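Local coordinates for protein probable glutamine synthetase (Pseudomonas aeruginosa, PDB 4HPP) that is a probable member of the glutamine synthetase family and holds glutamic acid and a magnesium ion in its catalytic domain, at residues E117-S122 and A348-G353; V126-E131 and V196-R201; N204-T209 and T340-A345; A272-L277 and L331-M336. All coordinates share one frame; numbering follows the deposited sequence.

Contact 1. Residues E117-S122 and A348-G353; sequences ERYRDS and AVLIAG
Tyr119 reaches out of helix 108-121 and meets Leu350 of helix 342-358, a buried helix-to-helix junction within the glutamine synthetase catalytic domain. Its phenol OH donates to the backbone O of Leu350 at 2.6 Å. The hydroxyl lies in the carbonyl plane and on a lone pair, with a C=O...OH angle of 130°. Leu350 O also lies at the edge of the tyrosine ring, in its plane, 3.2 Å from Tyr119 CE1. The leucine side chain works on a different part of the same ring: Leu350 CD2 rests over one face, 3.9 Å from the centroid of the Tyr119 ring and 28° off the normal, a CH-pi contact. One residue thus holds the tyrosine both through its main chain and through its side chain, which fixes the tilt of the ring as well as the place of the hydroxyl. Further out, Trp266 NE1 makes a second hydrogen bond to the same OH, and Leu124 and Val126 of strand 124-137 pack against the ring. Neighbouring Arg118 turns to Glu115 in a salt bridge, while Glu117, Arg120 and Asp121 form a loose charge network on the exposed part of the helix. Back at the ring, Leu350 CD2 comes closest at Tyr119 CZ (3.5 Å), and Leu350 CB stands 3.7 Å from Tyr119 CE1.

Contact 2. Residues V126-E131 and V196-R201; sequences VIAAFE and VAAADR
Ala128 and Phe130 of strand 124-137 pack against Ala198 and Ala199 near the beginning of helix 196-216, a helix laid on a beta-sheet with almost the same direction: the two short axes diverge by only 7° and approach to 7.6 Å. Along the strand, Val126 comes first and turns its side chain to Tyr119 and Leu350, tying this layer to the neighbouring helices. At Ala128 the two backbones draw nearest, its CA lying 5.6 Å from Ala198 CA. Here the methyl groups meet, Ala128 CB to Ala198 CB at 3.9 Å, and Ala198 CB also lies 3.4 Å from Ala128 O. Main-chain bonding joins Ala128 to Ala193 of the adjacent antiparallel strand. Phe130 supplies the bulk. With CG opposite its carbonyl carbon (chi1 -66°), the ring leans toward the helix and meets it obliquely, CE2 coming to 3.8 Å from Ala199 CA and CD2 to 3.7 Å from Ala198 O. Met346 of helix 342-358 touches the same ring. Glu131, the last residue, belongs to the other side of the sheet and makes a weak hydrogen bond to His238. No hydrogen bond links strand and helix: small methyls allow the close approach, one aromatic ring fills the wider part, and the contact is van der Waals packing, in part against backbone carbonyls.

Contact 3. Residues N204-T209 and T340-A345; sequences NVREVT and TCPHLA
Arg206 leaves its helix with CG opposite the carbonyl carbon (chi1 -67°), bends at chi2 (149°) and then runs straight, which carries its guanidinium across to Thr340 and Pro342. Two different surfaces of that flat group are used. Thr340 O comes in level with the group and takes a weak hydrogen bond from Arg206 NH1, 3.3 Å long and bent, at 144°. Over one face lies the proline ring, with Pro342 CG 3.7 Å above the guanidinium plane, nearer its border than its centre, and Pro342 CD 3.3 Å from Arg206 NH1. The Thr340 side chain crosses the arginine at about a right angle, but its OG1 bonds to Asp337 O instead. Just beyond, Cys341 is the N-cap of helix 342-358: its SG accepts from Leu344 N at 3.6 Å. The contact therefore joins the middle of helix 196-216 to the loop and first turn of helix 342-358, deep inside the catalytic domain. Arg206 NH2 has a further weak bond to His132 NE2. A buried cation is thus met by modest polar contacts and a proline face, and its charge would probably polarise the Thr340 carbonyl it touches.

Contact 4. Residues A272-L277 and L331-M336; sequences AHLPAL and LEFRPM
Leu274 and Leu277 lie on helix 261-281, kinked where the N atoms of Pro275 and Ala276 lack bonds to the preceding turn, and face Phe333 and Pro335 where strand 330-336 turns a corner through an inverse gamma turn centred on Pro335. Phe333 carries the contact: with chi1 at 180°, its ring swings away from the backbone N and toward the helix. Leu274 slides past in the opposite direction, and its CD2 comes to 3.3 Å from Phe333 CE2, a tight fit. Leu277 CD1 reaches the same CE2 of Phe333 at 3.9 Å, and both leucines approach the ring obliquely. Pro335 has a double part. Its CD lies 3.4 Å above one face of the Phe333 ring, near the border, while its CG meets Leu274 CD2 at 4.1 Å. Behind the corner, Thr281 OG1 is hydrogen-bonded to Pro335 O, so a polar link backs the apolar one. Arg334, in the glutamic acid pocket, makes a salt bridge from NE to Glu332 OE2, whose hydrogen bond is weak (3.3 Å), and Glu332 also pairs with Arg313. The strand thus divides its chemistry: Phe333 and Pro335 make a hydrocarbon seam with the helix, while Arg334 serves the ligand pocket.

In the fold
All four contacts lie in the catalytic domain and gather around helix 342-358, which contacts 1 and 3 share about 20 Å apart, centre to centre. Contacts 2 and 3 use successive parts of helix 196-216 and are the closest pair, about 9 Å between centres; a probable hydrogen bond between His343 NE2 and Asp200 OD2 joins them. Strands 124-137 and 330-336 place contacts 2 and 4 on the same curled sheet, where Phe130 touches Met336. Along the chain contact 1 encloses the other three, contact 4 is nested within contact 3, and contact 2 closes before contact 3 opens. Helices and sheet thus pack as one core, in which contact 4 alone of the four holds a residue of the glutamic acid pocket, Arg334.

Contact 1. Residues E117-S122 and A348-G353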
loop_
_atom_site.group_PDB
_atom_site.type_symbol
_atom_site.label_atom_id
_atom_site.label_comp_id
_atom_site.label_asym_id
_atom_site.label_seq_id
_atom_site.Cartn_x
_atom_site.Cartn_y
_atom_site.Cartn_z
ATOM N N GLU A 117 -49.473 13.750 -26.981
ATOM C CA GLU A 117 -50.515 14.709 -27.409
ATOM C C GLU A 117 -51.649 14.084 -28.280
ATOM O O GLU A 117 -52.816 14.125 -27.876
ATOM C CB GLU A 117 -49.897 15.943 -28.118
ATOM C CG GLU A 117 -50.870 17.087 -28.504
ATOM C CD GLU A 117 -51.771 17.609 -27.355
ATOM O OE1 GLU A 117 -52.805 18.271 -27.658
ATOM O OE2 GLU A 117 -51.472 17.369 -26.149
ATOM N N ARG A 118 -51.298 13.522 -29.450
ATOM C CA ARG A 118 -52.227 12.806 -30.340
ATOM C C ARG A 118 -52.974 11.711 -29.585
ATOM O O ARG A 118 -54.133 11.383 -29.904
ATOM C CB ARG A 118 -51.501 12.150 -31.538
ATOM C CG ARG A 118 -50.843 13.122 -32.480
ATOM C CD ARG A 118 -50.350 12.461 -33.750
ATOM N NE ARG A 118 -49.066 11.758 -33.698
ATOM C CZ ARG A 118 -47.863 12.324 -33.855
ATOM N NH1 ARG A 118 -47.736 13.622 -34.009
ATOM N NH2 ARG A 118 -46.761 11.592 -33.839
ATOM N N TYR A 119 -52.291 11.131 -28.598
ATOM C CA TYR A 119 -52.973 10.243 -27.703
ATOM C C TYR A 119 -53.971 10.987 -26.823
ATOM O O TYR A 119 -55.141 10.574 -26.770
ATOM C CB TYR A 119 -52.008 9.415 -26.892
ATOM C CG TYR A 119 -51.815 8.026 -27.458
ATOM C CD1 TYR A 119 -50.922 7.806 -28.531
ATOM C CD2 TYR A 119 -52.520 6.923 -26.930
ATOM C CE1 TYR A 119 -50.695 6.533 -29.049
ATOM C CE2 TYR A 119 -52.300 5.647 -27.444
ATOM C CZ TYR A 119 -51.392 5.458 -28.510
ATOM O OH TYR A 119 -51.208 4.211 -29.075
ATOM N N ARG A 120 -53.538 12.079 -26.181
ATOM C CA ARG A 120 -54.414 12.837 -25.279
ATOM C C ARG A 120 -55.669 13.318 -26.039
ATOM O O ARG A 120 -56.786 13.104 -25.577
ATOM C CB ARG A 120 -53.694 14.023 -24.626
ATOM C CG ARG A 120 -54.075 14.282 -23.149
ATOM C CD ARG A 120 -53.680 15.664 -22.602
ATOM N NE ARG A 120 -53.831 16.706 -23.628
ATOM C CZ ARG A 120 -55.001 17.167 -24.094
ATOM N NH1 ARG A 120 -56.153 16.693 -23.628
ATOM N NH2 ARG A 120 -55.026 18.097 -25.040
ATOM N N ASP A 121 -55.470 13.926 -27.212
ATOM C CA ASP A 121 -56.545 14.479 -28.055
ATOM C C ASP A 121 -57.760 13.599 -28.203
ATOM O O ASP A 121 -58.881 14.096 -28.143
ATOM C CB ASP A 121 -56.030 14.831 -29.455
ATOM C CG ASP A 121 -55.282 16.156 -29.477
ATOM O OD1 ASP A 121 -54.568 16.363 -30.474
ATOM O OD2 ASP A 121 -55.391 16.975 -28.506
ATOM N N SER A 122 -57.536 12.306 -28.404
ATOM C CA SER A 122 -58.612 11.317 -28.437
ATOM C C SER A 122 -58.871 10.640 -27.081
ATOM O O SER A 122 -59.453 9.562 -27.040
ATOM C CB SER A 122 -58.315 10.253 -29.485
ATOM O OG SER A 122 -57.282 9.431 -29.012
ATOM N N ALA A 348 -42.420 4.994 -31.349
ATOM C CA ALA A 348 -42.665 4.043 -32.446
ATOM C C ALA A 348 -43.760 3.004 -32.126
ATOM O O ALA A 348 -44.611 2.676 -32.982
ATOM C CB ALA A 348 -41.376 3.360 -32.848
ATOM N N VAL A 349 -43.773 2.541 -30.882
ATOM C CA VAL A 349 -44.700 1.494 -30.475
ATOM C C VAL A 349 -46.103 2.089 -30.354
ATOM O O VAL A 349 -47.086 1.529 -30.876
ATOM C CB VAL A 349 -44.260 0.820 -29.135
ATOM C CG1 VAL A 349 -45.371 -0.060 -28.536
ATOM C CG2 VAL A 349 -42.947 0.061 -29.320
ATOM N N LEU A 350 -46.189 3.238 -29.697
ATOM C CA LEU A 350 -47.489 3.851 -29.438
ATOM C C LEU A 350 -48.104 4.243 -30.769
ATOM O O LEU A 350 -49.336 4.286 -30.885
ATOM C CB LEU A 350 -47.366 5.062 -28.522
ATOM C CG LEU A 350 -47.390 5.021 -26.972
ATOM C CD1 LEU A 350 -47.047 6.417 -26.414
ATOM C CD2 LEU A 350 -48.744 4.591 -26.426
ATOM N N ILE A 351 -47.247 4.488 -31.775
ATOM C CA ILE A 351 -47.708 4.875 -33.120
ATOM C C ILE A 351 -48.483 3.716 -33.737
ATOM O O ILE A 351 -49.679 3.860 -34.049
ATOM C CB ILE A 351 -46.563 5.349 -34.073
ATOM C CG1 ILE A 351 -46.267 6.843 -33.875
ATOM C CG2 ILE A 351 -46.994 5.233 -35.523
ATOM C CD1 ILE A 351 -44.914 7.282 -34.364
ATOM N N ALA A 352 -47.805 2.571 -33.879
ATOM C CA ALA A 352 -48.386 1.431 -34.566
ATOM C C ALA A 352 -49.651 0.996 -33.855
ATOM O O ALA A 352 -50.608 0.585 -34.504
ATOM C CB ALA A 352 -47.400 0.282 -34.660
ATOM N N GLY A 353 -49.642 1.106 -32.528
ATOM C CA GLY A 353 -50.821 0.881 -31.691
ATOM C C GLY A 353 -51.921 1.831 -32.092
ATOM O O GLY A 353 -53.055 1.396 -32.357
#

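Contact 2. Residues V126-E131 and V196-R201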
loop_
_atom_site.group_PDB
_atom_site.type_symbol
_atom_site.label_atom_id
_atom_site.label_comp_id
_atom_site.label_asym_id
_atom_site.label_seq_id
_atom_site.Cartn_x
_atom_site.Cartn_y
_atom_site.Cartn_z
ATOM N N VAL A 126 -50.990 7.824 -21.633
ATOM C CA VAL A 126 -50.077 6.687 -21.786
ATOM C C VAL A 126 -49.218 6.421 -20.575
ATOM O O VAL A 126 -48.484 7.295 -20.108
ATOM C CB VAL A 126 -49.240 6.786 -23.058
ATOM C CG1 VAL A 126 -48.328 5.568 -23.165
ATOM C CG2 VAL A 126 -50.197 6.848 -24.256
ATOM N N ILE A 127 -49.319 5.202 -20.065
ATOM C CA ILE A 127 -48.685 4.846 -18.821
ATOM C C ILE A 127 -47.763 3.726 -19.173
ATOM O O ILE A 127 -48.229 2.690 -19.685
ATOM C CB ILE A 127 -49.709 4.280 -17.829
ATOM C CG1 ILE A 127 -50.791 5.314 -17.499
ATOM C CG2 ILE A 127 -48.996 3.804 -16.576
ATOM C CD1 ILE A 127 -50.523 6.172 -16.272
ATOM N N ALA A 128 -46.480 3.918 -18.866
ATOM C CA ALA A 128 -45.456 2.955 -19.233
ATOM C C ALA A 128 -44.325 2.853 -18.221
ATOM O O ALA A 128 -44.032 3.791 -17.453
ATOM C CB ALA A 128 -44.889 3.239 -20.630
ATOM N N ALA A 129 -43.689 1.687 -18.268
ATOM C CA ALA A 129 -42.482 1.401 -17.503
ATOM C C ALA A 129 -41.560 0.475 -18.330
ATOM O O ALA A 129 -42.010 -0.497 -18.951
ATOM C CB ALA A 129 -42.829 0.815 -16.137
ATOM N N PHE A 130 -40.294 0.873 -18.405
ATOM C CA PHE A 130 -39.210 0.098 -19.024
ATOM C C PHE A 130 -38.475 -0.752 -17.950
ATOM O O PHE A 130 -38.115 -0.232 -16.877
ATOM C CB PHE A 130 -38.194 1.031 -19.647
ATOM C CG PHE A 130 -38.686 1.835 -20.796
ATOM C CD1 PHE A 130 -38.310 1.490 -22.115
ATOM C CD2 PHE A 130 -39.449 2.982 -20.588
ATOM C CE1 PHE A 130 -38.692 2.272 -23.215
ATOM C CE2 PHE A 130 -39.850 3.757 -21.677
ATOM C CZ PHE A 130 -39.472 3.417 -23.000
ATOM N N GLU A 131 -38.262 -2.041 -18.242
ATOM C CA GLU A 131 -37.533 -2.919 -17.350
ATOM C C GLU A 131 -36.192 -3.083 -18.016
ATOM O O GLU A 131 -36.132 -3.303 -19.235
ATOM C CB GLU A 131 -38.198 -4.297 -17.221
ATOM C CG GLU A 131 -39.546 -4.376 -16.474
ATOM C CD GLU A 131 -40.045 -5.838 -16.304
ATOM O OE1 GLU A 131 -40.985 -6.025 -15.509
ATOM O OE2 GLU A 131 -39.501 -6.812 -16.926
ATOM N N VAL A 196 -44.048 11.170 -21.423
ATOM C CA VAL A 196 -42.674 11.459 -21.812
ATOM C C VAL A 196 -41.818 11.061 -20.628
ATOM O O VAL A 196 -40.735 10.431 -20.780
ATOM C CB VAL A 196 -42.474 12.952 -22.156
ATOM C CG1 VAL A 196 -41.015 13.271 -22.432
ATOM C CG2 VAL A 196 -43.294 13.369 -23.381
ATOM N N ALA A 197 -42.340 11.380 -19.447
ATOM C CA ALA A 197 -41.667 11.056 -18.202
ATOM C C ALA A 197 -41.290 9.557 -18.178
ATOM O O ALA A 197 -40.233 9.197 -17.667
ATOM C CB ALA A 197 -42.503 11.478 -16.977
ATOM N N ALA A 198 -42.110 8.697 -18.788
ATOM C CA ALA A 198 -41.830 7.247 -18.816
ATOM C C ALA A 198 -40.522 6.949 -19.581
ATOM O O ALA A 198 -39.646 6.289 -19.026
ATOM C CB ALA A 198 -43.018 6.455 -19.373
ATOM N N ALA A 199 -40.361 7.507 -20.784
ATOM C CA ALA A 199 -39.057 7.460 -21.496
ATOM C C ALA A 199 -37.883 8.189 -20.791
ATOM O O ALA A 199 -36.746 7.678 -20.778
ATOM C CB ALA A 199 -39.200 7.937 -22.925
ATOM N N ASP A 200 -38.148 9.349 -20.183
ATOM C CA ASP A 200 -37.102 10.004 -19.361
ATOM C C ASP A 200 -36.596 9.045 -18.287
ATOM O O ASP A 200 -35.361 8.919 -18.060
ATOM C CB ASP A 200 -37.595 11.293 -18.724
ATOM C CG ASP A 200 -37.955 12.362 -19.755
ATOM O OD1 ASP A 200 -38.449 13.429 -19.333
ATOM O OD2 ASP A 200 -37.761 12.136 -20.980
ATOM N N ARG A 201 -37.545 8.331 -17.673
ATOM C CA ARG A 201 -37.186 7.329 -16.640
ATOM C C ARG A 201 -36.244 6.255 -17.236
ATOM O O ARG A 201 -35.192 5.941 -16.653
ATOM C CB ARG A 201 -38.436 6.745 -16.002
ATOM C CG ARG A 201 -38.246 5.864 -14.790
ATOM C CD ARG A 201 -39.559 5.827 -14.011
ATOM N NE ARG A 201 -39.781 7.121 -13.332
ATOM C CZ ARG A 201 -40.737 7.429 -12.444
ATOM N NH1 ARG A 201 -41.642 6.565 -12.050
ATOM N NH2 ARG A 201 -40.757 8.642 -11.940
#

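Contact 3. Residues N204-T209 and T340-A345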
loop_
_atom_site.group_PDB
_atom_site.type_symbol
_atom_site.label_atom_id
_atom_site.label_comp_id
_atom_site.label_asym_id
_atom_site.label_seq_id
_atom_site.Cartn_x
_atom_site.Cartn_y
_atom_site.Cartn_z
ATOM N N ASN A 204 -32.892 7.950 -17.422
ATOM C CA ASN A 204 -32.427 8.091 -16.053
ATOM C C ASN A 204 -31.973 6.787 -15.420
ATOM O O ASN A 204 -30.893 6.728 -14.805
ATOM C CB ASN A 204 -33.537 8.621 -15.170
ATOM C CG ASN A 204 -33.937 10.026 -15.498
ATOM O OD1 ASN A 204 -33.185 10.795 -16.063
ATOM N ND2 ASN A 204 -35.141 10.368 -15.127
ATOM N N VAL A 205 -32.780 5.742 -15.542
ATOM C CA VAL A 205 -32.334 4.420 -15.028
ATOM C C VAL A 205 -30.979 3.975 -15.629
ATOM O O VAL A 205 -30.152 3.385 -14.915
ATOM C CB VAL A 205 -33.385 3.296 -15.204
ATOM C CG1 VAL A 205 -32.766 1.948 -14.972
ATOM C CG2 VAL A 205 -34.577 3.499 -14.269
ATOM N N ARG A 206 -30.728 4.277 -16.907
ATOM C CA ARG A 206 -29.477 3.837 -17.507
ATOM C C ARG A 206 -28.288 4.698 -17.068
ATOM O O ARG A 206 -27.141 4.172 -16.812
ATOM C CB ARG A 206 -29.597 3.897 -19.013
ATOM C CG ARG A 206 -30.587 2.899 -19.546
ATOM C CD ARG A 206 -31.257 3.439 -20.807
ATOM N NE ARG A 206 -32.237 2.470 -21.296
ATOM C CZ ARG A 206 -32.550 2.270 -22.582
ATOM N NH1 ARG A 206 -31.917 2.990 -23.514
ATOM N NH2 ARG A 206 -33.498 1.354 -22.918
ATOM N N GLU A 207 -28.534 6.018 -17.024
ATOM C CA GLU A 207 -27.460 6.913 -16.814
ATOM C C GLU A 207 -26.988 6.848 -15.349
ATOM O O GLU A 207 -25.759 6.936 -15.070
ATOM C CB GLU A 207 -27.830 8.294 -17.328
ATOM C CG GLU A 207 -27.930 8.298 -18.851
ATOM C CD GLU A 207 -26.607 7.911 -19.475
ATOM O OE1 GLU A 207 -26.600 7.076 -20.370
ATOM O OE2 GLU A 207 -25.575 8.463 -19.062
ATOM N N VAL A 208 -27.940 6.590 -14.441
ATOM C CA VAL A 208 -27.645 6.502 -13.010
ATOM C C VAL A 208 -26.988 5.176 -12.683
ATOM O O VAL A 208 -26.011 5.150 -11.963
ATOM C CB VAL A 208 -28.906 6.709 -12.139
ATOM C CG1 VAL A 208 -28.613 6.388 -10.673
ATOM C CG2 VAL A 208 -29.443 8.120 -12.289
ATOM N N THR A 209 -27.504 4.071 -13.205
ATOM C CA THR A 209 -26.817 2.755 -13.030
ATOM C C THR A 209 -25.343 2.837 -13.437
ATOM O O THR A 209 -24.438 2.531 -12.612
ATOM C CB THR A 209 -27.499 1.642 -13.793
ATOM O OG1 THR A 209 -28.848 1.617 -13.374
ATOM C CG2 THR A 209 -26.884 0.271 -13.481
ATOM N N THR A 340 -31.546 1.126 -27.863
ATOM C CA THR A 340 -32.555 2.122 -28.317
ATOM C C THR A 340 -32.452 3.505 -27.716
ATOM O O THR A 340 -31.729 3.718 -26.769
ATOM C CB THR A 340 -33.981 1.695 -27.967
ATOM O OG1 THR A 340 -34.073 1.513 -26.545
ATOM C CG2 THR A 340 -34.298 0.435 -28.725
ATOM N N CYS A 341 -33.182 4.441 -28.313
ATOM C CA CYS A 341 -33.483 5.728 -27.708
ATOM C C CYS A 341 -34.880 5.667 -27.013
ATOM O O CYS A 341 -35.906 5.745 -27.659
ATOM C CB CYS A 341 -33.355 6.851 -28.753
ATOM S SG CYS A 341 -34.249 8.357 -28.280
ATOM N N PRO A 342 -34.932 5.503 -25.685
ATOM C CA PRO A 342 -36.266 5.318 -25.010
ATOM C C PRO A 342 -37.474 6.063 -25.639
ATOM O O PRO A 342 -38.533 5.461 -25.861
ATOM C CB PRO A 342 -35.998 5.814 -23.591
ATOM C CG PRO A 342 -34.542 5.547 -23.370
ATOM C CD PRO A 342 -33.820 5.422 -24.710
ATOM N N HIS A 343 -37.318 7.347 -25.931
ATOM C CA HIS A 343 -38.332 8.187 -26.616
ATOM C C HIS A 343 -38.671 7.801 -27.985
ATOM O O HIS A 343 -39.834 7.858 -28.338
ATOM C CB HIS A 343 -37.818 9.569 -26.713
ATOM C CG HIS A 343 -37.304 10.076 -25.409
ATOM N ND1 HIS A 343 -36.014 9.997 -25.073
ATOM C CD2 HIS A 343 -37.967 10.662 -24.332
ATOM C CE1 HIS A 343 -35.850 10.509 -23.821
ATOM N NE2 HIS A 343 -37.046 10.922 -23.384
ATOM N N LEU A 344 -37.665 7.438 -28.800
ATOM C CA LEU A 344 -37.948 7.001 -30.157
ATOM C C LEU A 344 -38.631 5.633 -30.146
ATOM O O LEU A 344 -39.635 5.403 -30.818
ATOM C CB LEU A 344 -36.680 7.032 -31.022
ATOM C CG LEU A 344 -36.825 6.498 -32.455
ATOM C CD1 LEU A 344 -37.749 7.434 -33.219
ATOM C CD2 LEU A 344 -35.491 6.331 -33.159
ATOM N N ALA A 345 -38.119 4.740 -29.317
ATOM C CA ALA A 345 -38.677 3.416 -29.209
ATOM C C ALA A 345 -40.110 3.469 -28.733
ATOM O O ALA A 345 -40.962 2.879 -29.388
ATOM C CB ALA A 345 -37.822 2.549 -28.310
#

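Contact 4. Residues A272-L277 and L331-M336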
loop_
_atom_site.group_PDB
_atom_site.type_symbol
_atom_site.label_atom_id
_atom_site.label_comp_id
_atom_site.label_asym_id
_atom_site.label_seq_id
_atom_site.Cartn_x
_atom_site.Cartn_y
_atom_site.Cartn_z
ATOM N N ALA A 272 -49.135 -5.806 -36.428
ATOM C CA ALA A 272 -49.058 -5.728 -37.888
ATOM C C ALA A 272 -47.809 -4.992 -38.322
ATOM O O ALA A 272 -47.203 -5.323 -39.364
ATOM C CB ALA A 272 -50.280 -5.058 -38.428
ATOM N N HIS A 273 -47.395 -4.040 -37.482
ATOM C CA HIS A 273 -46.191 -3.264 -37.729
ATOM C C HIS A 273 -44.931 -3.756 -37.088
ATOM O O HIS A 273 -43.857 -3.232 -37.385
ATOM C CB HIS A 273 -46.423 -1.811 -37.346
ATOM C CG HIS A 273 -47.485 -1.136 -38.181
ATOM N ND1 HIS A 273 -47.280 -0.775 -39.470
ATOM C CD2 HIS A 273 -48.804 -0.800 -37.882
ATOM C CE1 HIS A 273 -48.401 -0.223 -39.955
ATOM N NE2 HIS A 273 -49.329 -0.233 -38.980
ATOM N N LEU A 274 -45.001 -4.759 -36.231
ATOM C CA LEU A 274 -43.754 -5.212 -35.565
ATOM C C LEU A 274 -42.508 -5.371 -36.449
ATOM O O LEU A 274 -41.423 -4.993 -35.998
ATOM C CB LEU A 274 -43.935 -6.474 -34.668
ATOM C CG LEU A 274 -43.807 -6.179 -33.163
ATOM C CD1 LEU A 274 -44.248 -7.361 -32.333
ATOM C CD2 LEU A 274 -42.376 -5.781 -32.810
ATOM N N PRO A 275 -42.633 -5.951 -37.681
ATOM C CA PRO A 275 -41.327 -6.116 -38.371
ATOM C C PRO A 275 -40.639 -4.790 -38.641
ATOM O O PRO A 275 -39.418 -4.759 -38.741
ATOM C CB PRO A 275 -41.660 -6.906 -39.679
ATOM C CG PRO A 275 -42.945 -7.610 -39.359
ATOM C CD PRO A 275 -43.697 -6.764 -38.320
ATOM N N ALA A 276 -41.407 -3.705 -38.715
ATOM C CA ALA A 276 -40.830 -2.363 -38.862
ATOM C C ALA A 276 -40.350 -1.827 -37.514
ATOM O O ALA A 276 -39.303 -1.127 -37.424
ATOM C CB ALA A 276 -41.864 -1.400 -39.472
ATOM N N LEU A 277 -41.138 -2.113 -36.466
ATOM C CA LEU A 277 -40.869 -1.528 -35.158
ATOM C C LEU A 277 -39.527 -2.030 -34.678
ATOM O O LEU A 277 -38.885 -1.393 -33.824
ATOM C CB LEU A 277 -41.918 -1.896 -34.146
ATOM C CG LEU A 277 -43.293 -1.276 -34.268
ATOM C CD1 LEU A 277 -44.223 -1.874 -33.199
ATOM C CD2 LEU A 277 -43.181 0.223 -34.186
ATOM N N LEU A 331 -49.820 -4.443 -21.156
ATOM C CA LEU A 331 -49.190 -5.221 -22.200
ATOM C C LEU A 331 -47.697 -4.912 -22.338
ATOM O O LEU A 331 -47.253 -3.754 -22.489
ATOM C CB LEU A 331 -49.918 -4.981 -23.532
ATOM C CG LEU A 331 -51.353 -5.541 -23.649
ATOM C CD1 LEU A 331 -52.295 -4.527 -24.266
ATOM C CD2 LEU A 331 -51.295 -6.772 -24.516
ATOM N N GLU A 332 -46.944 -5.984 -22.350
ATOM C CA GLU A 332 -45.530 -5.973 -22.415
ATOM C C GLU A 332 -44.997 -6.359 -23.816
ATOM O O GLU A 332 -45.189 -7.503 -24.284
ATOM C CB GLU A 332 -45.041 -6.956 -21.365
ATOM C CG GLU A 332 -43.719 -7.601 -21.680
ATOM C CD GLU A 332 -43.031 -8.126 -20.444
ATOM O OE1 GLU A 332 -42.568 -7.317 -19.602
ATOM O OE2 GLU A 332 -42.933 -9.351 -20.328
ATOM N N PHE A 333 -44.331 -5.378 -24.456
ATOM C CA PHE A 333 -43.543 -5.482 -25.712
ATOM C C PHE A 333 -42.111 -5.946 -25.380
ATOM O O PHE A 333 -41.476 -5.431 -24.460
ATOM C CB PHE A 333 -43.552 -4.101 -26.421
ATOM C CG PHE A 333 -42.783 -4.029 -27.736
ATOM C CD1 PHE A 333 -41.380 -3.940 -27.758
ATOM C CD2 PHE A 333 -43.473 -3.999 -28.964
ATOM C CE1 PHE A 333 -40.675 -3.867 -28.962
ATOM C CE2 PHE A 333 -42.780 -3.915 -30.165
ATOM C CZ PHE A 333 -41.383 -3.837 -30.158
ATOM N N ARG A 334 -41.597 -6.909 -26.136
ATOM C CA ARG A 334 -40.432 -7.640 -25.668
ATOM C C ARG A 334 -39.231 -7.541 -26.582
ATOM O O ARG A 334 -38.092 -7.656 -26.089
ATOM C CB ARG A 334 -40.768 -9.107 -25.348
ATOM C CG ARG A 334 -41.896 -9.231 -24.353
ATOM C CD ARG A 334 -42.166 -10.645 -23.875
ATOM N NE ARG A 334 -41.337 -11.006 -22.735
ATOM C CZ ARG A 334 -40.361 -11.905 -22.799
ATOM N NH1 ARG A 334 -39.631 -12.195 -21.709
ATOM N NH2 ARG A 334 -40.132 -12.520 -23.970
ATOM N N PRO A 335 -39.458 -7.307 -27.896
ATOM C CA PRO A 335 -38.274 -7.229 -28.770
ATOM C C PRO A 335 -37.604 -5.841 -28.712
ATOM O O PRO A 335 -37.541 -5.065 -29.691
ATOM C CB PRO A 335 -38.810 -7.647 -30.150
ATOM C CG PRO A 335 -40.280 -7.920 -29.966
ATOM C CD PRO A 335 -40.705 -7.275 -28.677
ATOM N N MET A 336 -37.097 -5.536 -27.521
ATOM C CA MET A 336 -36.555 -4.217 -27.262
ATOM C C MET A 336 -35.318 -4.404 -26.433
ATOM O O MET A 336 -35.239 -5.376 -25.684
ATOM C CB MET A 336 -37.575 -3.347 -26.570
ATOM C CG MET A 336 -37.122 -1.906 -26.523
ATOM S SD MET A 336 -38.242 -0.829 -25.603
ATOM C CE MET A 336 -39.506 -0.396 -26.839
#